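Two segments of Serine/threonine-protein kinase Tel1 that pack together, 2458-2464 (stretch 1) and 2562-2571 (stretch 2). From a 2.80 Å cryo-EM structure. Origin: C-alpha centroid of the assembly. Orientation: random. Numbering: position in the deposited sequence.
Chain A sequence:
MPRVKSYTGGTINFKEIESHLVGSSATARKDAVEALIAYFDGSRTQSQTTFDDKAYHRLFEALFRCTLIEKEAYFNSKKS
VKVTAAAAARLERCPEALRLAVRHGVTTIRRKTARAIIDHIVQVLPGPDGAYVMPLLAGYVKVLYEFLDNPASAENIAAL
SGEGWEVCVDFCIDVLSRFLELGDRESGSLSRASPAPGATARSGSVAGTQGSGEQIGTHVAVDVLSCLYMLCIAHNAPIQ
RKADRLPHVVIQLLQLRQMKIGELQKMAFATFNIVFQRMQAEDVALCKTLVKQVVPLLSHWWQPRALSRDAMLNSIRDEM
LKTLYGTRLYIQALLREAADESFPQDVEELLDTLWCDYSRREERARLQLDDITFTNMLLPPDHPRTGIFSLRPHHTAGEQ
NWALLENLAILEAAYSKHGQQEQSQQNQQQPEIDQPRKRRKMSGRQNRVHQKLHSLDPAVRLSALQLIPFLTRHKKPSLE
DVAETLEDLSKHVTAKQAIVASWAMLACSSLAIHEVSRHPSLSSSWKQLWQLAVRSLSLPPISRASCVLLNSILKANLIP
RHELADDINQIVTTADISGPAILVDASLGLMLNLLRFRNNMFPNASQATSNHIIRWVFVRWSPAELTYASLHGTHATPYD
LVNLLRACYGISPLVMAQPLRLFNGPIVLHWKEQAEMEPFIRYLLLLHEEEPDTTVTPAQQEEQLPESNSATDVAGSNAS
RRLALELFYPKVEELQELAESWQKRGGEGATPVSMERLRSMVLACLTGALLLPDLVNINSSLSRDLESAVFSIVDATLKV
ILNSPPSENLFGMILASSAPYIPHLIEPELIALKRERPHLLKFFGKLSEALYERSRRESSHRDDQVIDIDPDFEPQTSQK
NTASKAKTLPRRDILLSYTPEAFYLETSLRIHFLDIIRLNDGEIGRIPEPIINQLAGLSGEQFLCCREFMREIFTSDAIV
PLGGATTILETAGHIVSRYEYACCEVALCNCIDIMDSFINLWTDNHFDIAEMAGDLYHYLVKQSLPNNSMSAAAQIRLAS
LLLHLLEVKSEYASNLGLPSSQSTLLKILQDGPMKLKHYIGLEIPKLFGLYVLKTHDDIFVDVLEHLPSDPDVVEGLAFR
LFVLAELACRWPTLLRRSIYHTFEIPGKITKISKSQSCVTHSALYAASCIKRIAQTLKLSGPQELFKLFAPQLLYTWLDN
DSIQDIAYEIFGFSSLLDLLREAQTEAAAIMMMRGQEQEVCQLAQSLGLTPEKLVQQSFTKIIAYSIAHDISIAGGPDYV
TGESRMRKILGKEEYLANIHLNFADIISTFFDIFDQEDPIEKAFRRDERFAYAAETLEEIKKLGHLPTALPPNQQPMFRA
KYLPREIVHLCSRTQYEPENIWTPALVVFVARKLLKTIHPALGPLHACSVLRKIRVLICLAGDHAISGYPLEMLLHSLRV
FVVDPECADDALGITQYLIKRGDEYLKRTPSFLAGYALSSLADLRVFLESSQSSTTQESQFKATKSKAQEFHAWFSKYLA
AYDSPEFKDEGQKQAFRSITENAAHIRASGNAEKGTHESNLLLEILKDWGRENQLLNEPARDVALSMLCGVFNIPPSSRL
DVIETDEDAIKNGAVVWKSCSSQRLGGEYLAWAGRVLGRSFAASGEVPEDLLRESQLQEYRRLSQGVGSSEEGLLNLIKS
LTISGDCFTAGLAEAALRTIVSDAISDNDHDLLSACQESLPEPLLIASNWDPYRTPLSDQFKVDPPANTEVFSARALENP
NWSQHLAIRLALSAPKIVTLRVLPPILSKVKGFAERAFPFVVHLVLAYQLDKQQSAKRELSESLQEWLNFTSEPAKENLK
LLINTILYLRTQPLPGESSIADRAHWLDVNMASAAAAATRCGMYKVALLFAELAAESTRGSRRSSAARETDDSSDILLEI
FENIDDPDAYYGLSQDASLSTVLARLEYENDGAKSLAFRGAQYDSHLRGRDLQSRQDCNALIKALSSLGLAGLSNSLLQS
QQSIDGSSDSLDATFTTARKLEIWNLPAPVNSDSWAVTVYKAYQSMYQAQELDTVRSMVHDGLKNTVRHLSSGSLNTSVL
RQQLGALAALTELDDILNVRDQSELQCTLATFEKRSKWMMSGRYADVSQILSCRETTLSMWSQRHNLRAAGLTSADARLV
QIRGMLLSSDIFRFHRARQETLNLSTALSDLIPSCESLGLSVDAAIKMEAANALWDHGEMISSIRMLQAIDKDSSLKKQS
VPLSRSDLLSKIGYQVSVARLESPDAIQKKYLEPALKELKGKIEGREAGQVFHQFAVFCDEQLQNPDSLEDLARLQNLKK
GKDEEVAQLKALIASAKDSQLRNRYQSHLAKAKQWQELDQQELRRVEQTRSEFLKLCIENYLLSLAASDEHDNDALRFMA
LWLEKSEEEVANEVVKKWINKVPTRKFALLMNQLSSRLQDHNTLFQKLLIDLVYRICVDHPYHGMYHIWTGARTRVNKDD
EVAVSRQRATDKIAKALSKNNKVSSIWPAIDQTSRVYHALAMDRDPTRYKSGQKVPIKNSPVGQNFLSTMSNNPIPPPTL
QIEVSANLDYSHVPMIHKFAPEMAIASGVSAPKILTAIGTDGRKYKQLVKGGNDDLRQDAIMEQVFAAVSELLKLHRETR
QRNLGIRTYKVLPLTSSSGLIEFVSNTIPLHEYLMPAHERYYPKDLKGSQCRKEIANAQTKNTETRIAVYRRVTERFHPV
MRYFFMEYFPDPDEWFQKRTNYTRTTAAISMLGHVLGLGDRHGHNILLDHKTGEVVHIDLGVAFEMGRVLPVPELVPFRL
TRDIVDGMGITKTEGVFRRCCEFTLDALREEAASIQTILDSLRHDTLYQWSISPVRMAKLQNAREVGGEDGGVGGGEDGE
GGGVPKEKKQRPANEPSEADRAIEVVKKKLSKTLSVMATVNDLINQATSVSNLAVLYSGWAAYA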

# COMPACT_ATOMS: atom_id res chain seq x y z
N VAL A 2458 14.99 -23.70 -42.56
CA VAL A 2458 16.36 -24.03 -42.95
C VAL A 2458 17.32 -23.92 -41.76
O VAL A 2458 18.20 -24.77 -41.59
N ASP A 2459 17.17 -22.90 -40.92
CA ASP A 2459 18.09 -22.77 -39.80
C ASP A 2459 17.78 -23.75 -38.69
O ASP A 2459 18.70 -24.32 -38.09
N HIS A 2460 16.51 -23.96 -38.38
CA HIS A 2460 16.08 -24.84 -37.29
C HIS A 2460 15.12 -25.87 -37.86
O HIS A 2460 13.90 -25.72 -37.75
N PRO A 2461 15.64 -26.93 -38.47
CA PRO A 2461 14.75 -27.85 -39.20
C PRO A 2461 13.83 -28.66 -38.31
O PRO A 2461 12.69 -28.93 -38.70
N TYR A 2462 14.28 -29.05 -37.13
CA TYR A 2462 13.44 -29.83 -36.23
C TYR A 2462 12.38 -28.99 -35.54
O TYR A 2462 11.63 -29.52 -34.72
N HIS A 2463 12.29 -27.70 -35.85
CA HIS A 2463 11.25 -26.84 -35.34
C HIS A 2463 10.29 -26.35 -36.41
O HIS A 2463 9.25 -25.80 -36.07
N GLY A 2464 10.61 -26.54 -37.69
CA GLY A 2464 9.73 -26.08 -38.74
C GLY A 2464 9.30 -27.14 -39.73
O GLY A 2464 8.27 -27.01 -40.39
N ILE A 2562 13.41 -30.39 -28.21
CA ILE A 2562 14.71 -29.88 -28.59
C ILE A 2562 14.74 -28.38 -28.31
O ILE A 2562 13.87 -27.64 -28.77
N GLU A 2563 15.74 -27.94 -27.56
CA GLU A 2563 15.90 -26.51 -27.34
C GLU A 2563 16.50 -25.86 -28.57
O GLU A 2563 17.21 -26.49 -29.35
N VAL A 2564 16.21 -24.58 -28.74
CA VAL A 2564 16.68 -23.84 -29.91
C VAL A 2564 18.13 -23.44 -29.70
O VAL A 2564 18.50 -22.97 -28.62
N SER A 2565 18.96 -23.64 -30.72
CA SER A 2565 20.39 -23.44 -30.61
C SER A 2565 20.78 -22.12 -31.26
O SER A 2565 20.59 -21.93 -32.46
N ALA A 2566 21.34 -21.21 -30.46
CA ALA A 2566 21.85 -19.96 -31.01
C ALA A 2566 23.00 -20.19 -31.97
O ALA A 2566 23.17 -19.44 -32.93
N ASN A 2567 23.79 -21.23 -31.73
CA ASN A 2567 24.91 -21.57 -32.60
C ASN A 2567 24.48 -22.30 -33.87
O ASN A 2567 25.34 -22.56 -34.72
N LEU A 2568 23.20 -22.64 -34.00
CA LEU A 2568 22.66 -23.30 -35.19
C LEU A 2568 23.27 -24.69 -35.40
O LEU A 2568 23.40 -25.15 -36.54
N ASP A 2569 23.63 -25.36 -34.32
CA ASP A 2569 24.29 -26.66 -34.38
C ASP A 2569 23.38 -27.69 -33.73
O ASP A 2569 23.20 -27.69 -32.51
N TYR A 2570 22.83 -28.59 -34.54
CA TYR A 2570 21.93 -29.62 -34.07
C TYR A 2570 22.52 -31.00 -34.29
O TYR A 2570 21.84 -31.94 -34.71
N SER A 2571 23.82 -31.14 -34.02
CA SER A 2571 24.48 -32.43 -34.10
C SER A 2571 24.48 -33.17 -32.77
O SER A 2571 24.53 -34.40 -32.76

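The contact between the two stretches is small, burying 492 Å² in total, and is organised around the side chain of Y2570. Its CA-to-CB bond points toward stretch 1, and with chi1 in the m well (-69°) and chi2 at -77° the ring extends into a hollow lined by H2460, P2461, Y2462 and H2463. The hollow is formed where the chain leaves the helix at H2460 and turns into the weakly bonded helix that follows. Near the plane of the Y2570 ring lies the carbonyl of D2459, with D2459 O 3.9 Å from Y2570 CE2. P2461 makes a looser apolar contact, its CD 4.5 Å from Y2570 CD2, while Y2462 (chi1 m, -50°) turns its edge toward the face of Y2570 in an offset arrangement, with centroids 6.0 Å apart and planes at 85°. The same Y2462 ring edge meets the base of the tyrosine, Y2462 CE2 lying 3.7 Å from Y2570 CB.

The tip of Y2570 is held by polar contacts from both stretches. H2460 ND1 and Y2570 OH form a nearly linear hydrogen bond of 2.7 Å, in which either group could be the donor; the two rings meet rim to rim, neither over the face of the other, with their planes at 76°. Within stretch 2, S2565 N donates to Y2570 OH at 2.9 Å, so the hydroxyl also ties its own chain together across the intervening turn.

H2460 is in turn a bump that fills a pocket in stretch 2. Its CA-to-CB bond runs sideways, but chi1 m (-49°) and chi2 of -96° bring the imidazole into the bend made by V2564 and the type I turn from S2565 to L2568. V2564 CG1 lies 3.4 Å from H2460 ND1, and H2460 CE1 is 3.6 Å from both S2565 O and L2568 CD1. L2568, with chi1 off the usual wells at -103°, also reaches D2459, its CD2 4.0 Å from D2459 CG.

At the other end of the contact, H2463 points toward stretch 2 with chi1 m (-67°). Its NE2 donates a 2.9 Å hydrogen bond to I2562 O, fixing the imidazole against the backbone at the start of the stretch, while V2564 CG2 packs 3.7 Å from H2463 NE2. I2562, also directed inward, adopts m and t for chi1 and chi2; this extended form carries CD1 to within 3.7 Å of Y2462 CB. By contrast, A2566, N2567, D2569 and S2571 point away and leave the interface to their neighbours.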

# COMPACT_ATOMS: atom_id res chain seq x y z
CB VAL A 2458 16.81 -23.14 -44.12
CG1 VAL A 2458 18.27 -23.32 -44.37
CG2 VAL A 2458 16.04 -23.51 -45.34
CB ASP A 2459 18.06 -21.35 -39.24
CG ASP A 2459 18.64 -20.34 -40.19
OD1 ASP A 2459 18.99 -20.73 -41.32
OD2 ASP A 2459 18.73 -19.16 -39.82
CB HIS A 2460 15.44 -24.03 -36.17
CG HIS A 2460 16.26 -22.85 -35.75
ND1 HIS A 2460 17.12 -22.89 -34.68
CD2 HIS A 2460 16.37 -21.61 -36.28
CE1 HIS A 2460 17.71 -21.72 -34.56
NE2 HIS A 2460 17.28 -20.93 -35.52
CB PRO A 2461 15.74 -28.73 -39.97
CG PRO A 2461 16.99 -28.64 -39.23
CD PRO A 2461 17.05 -27.28 -38.66
CB TYR A 2462 14.30 -30.53 -35.18
CG TYR A 2462 15.45 -31.28 -35.78
CD1 TYR A 2462 15.25 -32.33 -36.65
CD2 TYR A 2462 16.76 -30.93 -35.48
CE1 TYR A 2462 16.30 -33.01 -37.19
CE2 TYR A 2462 17.81 -31.60 -36.02
CZ TYR A 2462 17.58 -32.64 -36.88
OH TYR A 2462 18.64 -33.31 -37.42
CB HIS A 2463 11.85 -25.62 -34.63
CG HIS A 2463 12.59 -25.96 -33.38
ND1 HIS A 2463 13.88 -26.43 -33.37
CD2 HIS A 2463 12.21 -25.89 -32.08
CE1 HIS A 2463 14.27 -26.64 -32.13
NE2 HIS A 2463 13.27 -26.32 -31.33
CB ILE A 2562 15.00 -30.16 -30.07
CG1 ILE A 2562 14.87 -31.64 -30.37
CG2 ILE A 2562 16.38 -29.68 -30.45
CD1 ILE A 2562 15.09 -31.97 -31.81
CB GLU A 2563 16.80 -26.25 -26.13
CG GLU A 2563 16.35 -26.98 -24.88
CD GLU A 2563 14.98 -26.56 -24.41
OE1 GLU A 2563 14.64 -25.37 -24.55
OE2 GLU A 2563 14.24 -27.42 -23.89
CB VAL A 2564 15.79 -22.62 -30.17
CG1 VAL A 2564 16.08 -22.03 -31.52
CG2 VAL A 2564 14.33 -23.00 -30.08
CB SER A 2565 21.15 -24.58 -31.26
OG SER A 2565 21.27 -25.69 -30.38
CB ALA A 2566 22.28 -19.03 -29.88
CB ASN A 2567 25.93 -22.42 -31.84
CG ASN A 2567 25.28 -23.29 -30.78
OD1 ASN A 2567 24.53 -22.81 -29.94
ND2 ASN A 2567 25.58 -24.58 -30.82
CB LEU A 2568 22.85 -22.45 -36.45
CG LEU A 2568 21.63 -21.70 -36.95
CD1 LEU A 2568 21.01 -20.91 -35.84
CD2 LEU A 2568 22.00 -20.79 -38.10
CB ASP A 2569 25.64 -26.61 -33.69
CG ASP A 2569 26.38 -27.94 -33.76
OD1 ASP A 2569 26.81 -28.32 -34.87
OD2 ASP A 2569 26.53 -28.59 -32.71
CB TYR A 2570 20.56 -29.51 -34.73
CG TYR A 2570 19.79 -28.29 -34.28
CD1 TYR A 2570 19.17 -28.27 -33.06
CD2 TYR A 2570 19.71 -27.17 -35.08
CE1 TYR A 2570 18.48 -27.18 -32.64
CE2 TYR A 2570 19.03 -26.07 -34.67
CZ TYR A 2570 18.42 -26.08 -33.45
OH TYR A 2570 17.72 -24.98 -33.03
CB SER A 2571 25.92 -32.26 -34.59
OG SER A 2571 26.62 -31.37 -33.74